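Local coordinates for D-isomer specific 2-hydroxyacid dehydrogenase family protein (Aeromonas salmonicida subsp. salmonicida, PDB 3HG7) that probably acts as an NAD-dependent oxidoreductase of the D-isomer specific 2-hydroxyacid dehydrogenase family, at residues Q5-Y18 / L44-A58. The protein carries 1 engineered substitution. Residues are numbered along the deposited sequence; the frame is centred on the assembly and turned at random. Where two conformers were deposited one is given.
Sequences QRTLLLLSQDNAHY and LIGEAHILMAEPARA
L8, L9, L10 and L11 of strand 6-11 pair with I50, L51, M52 and A53 of strand 50-53 as parallel neighbours, their axes 4.7 Å apart and 15° from aligned. The ladder runs I50 N to T7 O, L9 N to I50 O, M52 N to L9 O and L11 N to M52 O. It fades at E54 N, whose bond to L11 O is weak. At the start of the ladder a histidine extends it: H49 ND1 accepts T7 N at 3.0 Å, close to the plane of the ring.

L8, L10, I50 and M52 share one face of the sheet. L8 CD1 lies 3.7 Å from I50 CG2. The M52 chain leaves anti to its backbone N (chi1 179°), then bends, and its CE comes 3.8 Å from Y18 CD1. M52 SD stands farther off, above the Y18 ring, in a Met-aromatic contact. L9, L11, L51 and A53 fill the other face. There L9 CB packs on A48 CB, and its two methyls reach L44 and I45. L11 CD2 sits 3.7 Å from A58 CA. In the conformer given, R57 crosses L11 with its guanidinium, one face turned to the L11-S12 backbone.

Past the strands, the E54 carboxylate grips the 12-15 turn with both oxygens, each through its syn lone pair. OE2 takes S12 OG at 2.7 Å and OE1 takes Q13 N at 2.8 Å. T74 also bonds E54 OE2. S12 OG in turn accepts D14 N, an ST turn. In that same R57 conformer a water joins S12 O to R57 NH1.

Strand 6-11 lies between 30-34 and 50-53, in the order 2-1-3 of a Rossmann-like parallel alpha/beta sheet, separate from the sheet of the probable NAD-binding domain.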
loop_
_atom_site.group_PDB
_atom_site.type_symbol
_atom_site.label_atom_id
_atom_site.label_comp_id
_atom_site.label_asym_id
_atom_site.label_seq_id
_atom_site.Cartn_x
_atom_site.Cartn_y
_atom_site.Cartn_z
ATOM N N GLN A 5 25.552 22.453 10.975
ATOM C CA GLN A 5 24.281 22.919 11.653
ATOM C C GLN A 5 23.236 21.882 12.084
ATOM O O GLN A 5 23.078 21.663 13.288
ATOM C CB GLN A 5 23.579 24.140 11.031
ATOM C CG GLN A 5 22.721 24.903 12.091
ATOM C CD GLN A 5 21.299 25.307 11.645
ATOM O OE1 GLN A 5 20.651 26.172 12.265
ATOM N NE2 GLN A 5 20.820 24.704 10.583
ATOM N N ARG A 6 22.475 21.318 11.142
ATOM C CA ARG A 6 21.756 20.083 11.433
ATOM C C ARG A 6 22.385 18.940 10.661
ATOM O O ARG A 6 23.062 19.159 9.652
ATOM C CB ARG A 6 20.265 20.166 11.081
ATOM C CG ARG A 6 19.444 21.048 12.047
ATOM C CD ARG A 6 17.979 21.008 11.660
ATOM N NE ARG A 6 17.156 21.952 12.433
ATOM C CZ ARG A 6 16.897 23.204 12.071
ATOM N NH1 ARG A 6 16.082 23.955 12.806
ATOM N NH2 ARG A 6 17.436 23.715 10.974
ATOM N N THR A 7 22.131 17.728 11.144
ATOM C CA THR A 7 22.605 16.493 10.510
ATOM C C THR A 7 21.420 15.617 10.128
ATOM O O THR A 7 20.542 15.399 10.948
ATOM C CB THR A 7 23.518 15.732 11.472
ATOM O OG1 THR A 7 24.720 16.500 11.693
ATOM C CG2 THR A 7 23.932 14.341 10.880
ATOM N N LEU A 8 21.402 15.171 8.879
ATOM C CA LEU A 8 20.434 14.198 8.376
ATOM C C LEU A 8 21.180 12.866 8.268
ATOM O O LEU A 8 22.288 12.828 7.734
ATOM C CB LEU A 8 19.962 14.585 6.984
ATOM C CG LEU A 8 19.244 13.502 6.145
ATOM C CD1 LEU A 8 17.935 13.040 6.817
ATOM C CD2 LEU A 8 18.958 14.056 4.761
ATOM N N LEU A 9 20.573 11.793 8.768
ATOM C CA LEU A 9 21.126 10.451 8.536
ATOM C C LEU A 9 20.210 9.681 7.589
ATOM O O LEU A 9 19.018 9.604 7.852
ATOM C CB LEU A 9 21.296 9.674 9.851
ATOM C CG LEU A 9 21.838 8.221 9.714
ATOM C CD1 LEU A 9 23.236 8.217 9.102
ATOM C CD2 LEU A 9 21.912 7.563 11.113
ATOM N N LEU A 10 20.796 9.078 6.533
ATOM C CA LEU A 10 20.062 8.266 5.553
ATOM C C LEU A 10 20.266 6.804 5.930
ATOM O O LEU A 10 21.403 6.359 6.031
ATOM C CB LEU A 10 20.630 8.498 4.147
ATOM C CG LEU A 10 20.481 9.945 3.649
ATOM C CD1 LEU A 10 21.136 10.079 2.318
ATOM C CD2 LEU A 10 18.983 10.260 3.526
ATOM N N LEU A 11 19.164 6.118 6.211
ATOM C CA LEU A 11 19.165 4.719 6.636
ATOM C C LEU A 11 18.087 3.977 5.798
ATOM O O LEU A 11 17.085 3.420 6.332
ATOM C CB LEU A 11 18.869 4.649 8.121
ATOM C CG LEU A 11 18.804 3.322 8.851
ATOM C CD1 LEU A 11 20.139 2.613 8.764
ATOM C CD2 LEU A 11 18.456 3.620 10.302
ATOM N N SER A 12 18.321 3.983 4.480
ATOM C CA SER A 12 17.408 3.409 3.493
ATOM C C SER A 12 18.111 2.442 2.528
ATOM O O SER A 12 19.272 2.629 2.198
ATOM C CB SER A 12 16.777 4.520 2.658
ATOM O OG SER A 12 15.980 3.965 1.617
ATOM N N GLN A 13 17.365 1.453 2.027
ATOM C CA GLN A 13 17.934 0.558 1.007
ATOM C C GLN A 13 18.210 1.373 -0.254
ATOM O O GLN A 13 19.035 0.995 -1.062
ATOM C CB GLN A 13 17.015 -0.626 0.718
ATOM C CG GLN A 13 15.645 -0.277 0.185
ATOM C CD GLN A 13 14.803 -1.529 -0.030
ATOM O OE1 GLN A 13 14.526 -1.912 -1.159
ATOM N NE2 GLN A 13 14.428 -2.197 1.070
ATOM N N ASP A 14 17.554 2.538 -0.374
ATOM C CA ASP A 14 17.796 3.452 -1.481
ATOM C C ASP A 14 18.767 4.600 -1.173
ATOM O O ASP A 14 18.747 5.638 -1.856
ATOM C CB ASP A 14 16.445 4.016 -1.961
ATOM C CG ASP A 14 15.561 2.963 -2.612
ATOM O OD1 ASP A 14 16.080 2.098 -3.372
ATOM O OD2 ASP A 14 14.333 2.987 -2.356
ATOM N N ASN A 15 19.610 4.426 -0.154
ATOM C CA ASN A 15 20.578 5.454 0.251
ATOM C C ASN A 15 21.349 6.121 -0.892
ATOM O O ASN A 15 21.548 7.334 -0.880
ATOM C CB ASN A 15 21.616 4.858 1.207
ATOM C CG ASN A 15 21.182 4.907 2.665
ATOM O OD1 ASN A 15 20.165 5.504 3.005
ATOM N ND2 ASN A 15 21.963 4.267 3.540
ATOM N N ALA A 16 21.863 5.322 -1.825
ATOM C CA ALA A 16 22.684 5.875 -2.879
ATOM C C ALA A 16 21.877 6.891 -3.713
ATOM O O ALA A 16 22.362 7.995 -3.999
ATOM C CB ALA A 16 23.289 4.753 -3.754
ATOM N N HIS A 17 20.638 6.522 -4.034
ATOM C CA HIS A 17 19.728 7.374 -4.789
ATOM C C HIS A 17 19.365 8.605 -3.937
ATOM O O HIS A 17 19.464 9.736 -4.401
ATOM C CB HIS A 17 18.473 6.583 -5.175
ATOM C CG HIS A 17 17.721 7.140 -6.350
ATOM N ND1 HIS A 17 16.802 6.400 -7.072
ATOM C CD2 HIS A 17 17.773 8.357 -6.944
ATOM C CE1 HIS A 17 16.300 7.153 -8.038
ATOM N NE2 HIS A 17 16.879 8.345 -7.984
ATOM N N TYR A 18 18.972 8.387 -2.687
ATOM C CA TYR A 18 18.648 9.548 -1.813
ATOM C C TYR A 18 19.804 10.532 -1.660
ATOM O O TYR A 18 19.601 11.769 -1.652
ATOM C CB TYR A 18 18.131 9.089 -0.434
ATOM C CG TYR A 18 16.725 8.558 -0.533
ATOM C CD1 TYR A 18 15.692 9.372 -1.038
ATOM C CD2 TYR A 18 16.410 7.264 -0.116
ATOM C CE1 TYR A 18 14.392 8.874 -1.179
ATOM C CE2 TYR A 18 15.125 6.772 -0.227
ATOM C CZ TYR A 18 14.113 7.583 -0.758
ATOM O OH TYR A 18 12.808 7.115 -0.875
ATOM N N LEU A 44 26.364 6.624 14.293
ATOM C CA LEU A 44 25.962 7.908 13.719
ATOM C C LEU A 44 24.614 8.421 14.170
ATOM O O LEU A 44 24.393 9.623 14.126
ATOM C CB LEU A 44 25.977 7.852 12.185
ATOM C CG LEU A 44 27.329 7.536 11.531
ATOM C CD1 LEU A 44 27.102 7.360 10.053
ATOM C CD2 LEU A 44 28.310 8.682 11.785
ATOM N N ILE A 45 23.729 7.545 14.621
ATOM C CA ILE A 45 22.333 7.962 14.792
ATOM C C ILE A 45 22.164 8.969 15.925
ATOM O O ILE A 45 21.298 9.858 15.850
ATOM C CB ILE A 45 21.373 6.783 14.973
ATOM C CG1 ILE A 45 19.937 7.317 15.022
ATOM C CG2 ILE A 45 21.756 5.956 16.224
ATOM C CD1 ILE A 45 18.940 6.518 14.360
ATOM N N GLY A 46 23.012 8.852 16.955
ATOM C CA GLY A 46 22.952 9.810 18.063
ATOM C C GLY A 46 23.237 11.232 17.624
ATOM O O GLY A 46 22.870 12.174 18.334
ATOM N N GLU A 47 23.899 11.380 16.474
ATOM C CA GLU A 47 24.189 12.687 15.908
ATOM C C GLU A 47 23.126 13.300 14.988
ATOM O O GLU A 47 23.250 14.467 14.611
ATOM C CB GLU A 47 25.518 12.654 15.187
ATOM C CG GLU A 47 26.666 12.497 16.174
ATOM C CD GLU A 47 27.984 12.326 15.481
ATOM O OE1 GLU A 47 28.584 11.229 15.608
ATOM O OE2 GLU A 47 28.404 13.276 14.779
ATOM N N ALA A 48 22.096 12.531 14.660
ATOM C CA ALA A 48 21.116 12.948 13.637
ATOM C C ALA A 48 19.983 13.755 14.244
ATOM O O ALA A 48 19.252 13.269 15.128
ATOM C CB ALA A 48 20.558 11.732 12.933
ATOM N N HIS A 49 19.837 14.987 13.775
ATOM C CA HIS A 49 18.602 15.729 14.022
ATOM C C HIS A 49 17.446 15.279 13.141
ATOM O O HIS A 49 16.303 15.344 13.566
ATOM C CB HIS A 49 18.834 17.222 13.849
ATOM C CG HIS A 49 20.033 17.707 14.585
ATOM N ND1 HIS A 49 21.270 17.791 13.986
ATOM C CD2 HIS A 49 20.211 18.070 15.879
ATOM C CE1 HIS A 49 22.156 18.224 14.874
ATOM N NE2 HIS A 49 21.544 18.386 16.031
ATOM N N ILE A 50 17.755 14.821 11.930
ATOM C CA ILE A 50 16.721 14.408 10.974
ATOM C C ILE A 50 17.081 13.021 10.535
ATOM O O ILE A 50 18.248 12.739 10.335
ATOM C CB ILE A 50 16.683 15.343 9.727
ATOM C CG1 ILE A 50 16.471 16.805 10.196
ATOM C CG2 ILE A 50 15.497 14.957 8.793
ATOM C CD1 ILE A 50 16.435 17.792 9.059
ATOM N N LEU A 51 16.088 12.154 10.364
ATOM C CA LEU A 51 16.366 10.809 9.851
ATOM C C LEU A 51 15.441 10.519 8.648
ATOM O O LEU A 51 14.238 10.833 8.684
ATOM C CB LEU A 51 16.092 9.798 10.965
ATOM C CG LEU A 51 16.342 8.324 10.635
ATOM C CD1 LEU A 51 17.842 8.063 10.494
ATOM C CD2 LEU A 51 15.737 7.455 11.737
ATOM N N MET A 52 15.985 9.931 7.581
ATOM C CA MET A 52 15.108 9.383 6.522
ATOM C C MET A 52 15.456 7.903 6.366
ATOM O O MET A 52 16.624 7.581 6.118
ATOM C CB MET A 52 15.303 10.103 5.195
ATOM C CG MET A 52 14.404 9.508 4.054
ATOM S SD MET A 52 13.611 10.636 2.844
ATOM C CE MET A 52 15.104 11.288 2.143
ATOM N N ALA A 53 14.467 7.035 6.544
ATOM C CA ALA A 53 14.735 5.588 6.707
ATOM C C ALA A 53 13.494 4.781 6.494
ATOM O O ALA A 53 12.384 5.313 6.531
ATOM C CB ALA A 53 15.239 5.302 8.125
ATOM N N GLU A 54 13.682 3.476 6.275
ATOM C CA GLU A 54 12.547 2.557 6.359
ATOM C C GLU A 54 12.345 2.352 7.843
ATOM O O GLU A 54 13.331 2.256 8.598
ATOM C CB GLU A 54 12.858 1.227 5.653
ATOM C CG GLU A 54 12.661 1.294 4.159
ATOM C CD GLU A 54 13.874 1.852 3.446
ATOM O OE1 GLU A 54 14.914 1.162 3.450
ATOM O OE2 GLU A 54 13.767 2.924 2.806
ATOM N N PRO A 55 11.073 2.326 8.295
ATOM C CA PRO A 55 10.782 2.071 9.721
ATOM C C PRO A 55 11.507 0.884 10.330
ATOM O O PRO A 55 12.084 1.033 11.409
ATOM C CB PRO A 55 9.284 1.814 9.714
ATOM C CG PRO A 55 8.803 2.724 8.640
ATOM C CD PRO A 55 9.839 2.590 7.544
ATOM N N ALA A 56 11.500 -0.275 9.656
ATOM C CA ALA A 56 12.201 -1.458 10.210
ATOM C C ALA A 56 13.699 -1.237 10.389
ATOM O O ALA A 56 14.313 -1.841 11.243
ATOM C CB ALA A 56 11.944 -2.687 9.375
ATOM N N ARG A 57 14.307 -0.394 9.573
ATOM C CA ARG A 57 15.715 -0.147 9.798
ATOM C C ARG A 57 16.016 0.802 10.924
ATOM O O ARG A 57 17.023 0.631 11.628
ATOM C CB ARG A 57 16.432 0.238 8.532
ATOM C CG ARG A 57 16.917 -1.030 7.908
ATOM C CD ARG A 57 17.652 -0.795 6.698
ATOM N NE ARG A 57 18.953 -0.206 6.961
ATOM C CZ ARG A 57 19.729 0.142 5.957
ATOM N NH1 ARG A 57 19.269 -0.112 4.741
ATOM N NH2 ARG A 57 20.887 0.737 6.144
ATOM N N ALA A 58 15.156 1.767 11.113
ATOM C CA ALA A 58 15.354 2.732 12.201
ATOM C C ALA A 58 15.032 2.142 13.564
ATOM O O ALA A 58 15.676 2.478 14.556
ATOM C CB ALA A 58 14.495 3.948 11.940
HETATM O O HOH W 1 21.107 0.877 3.179
#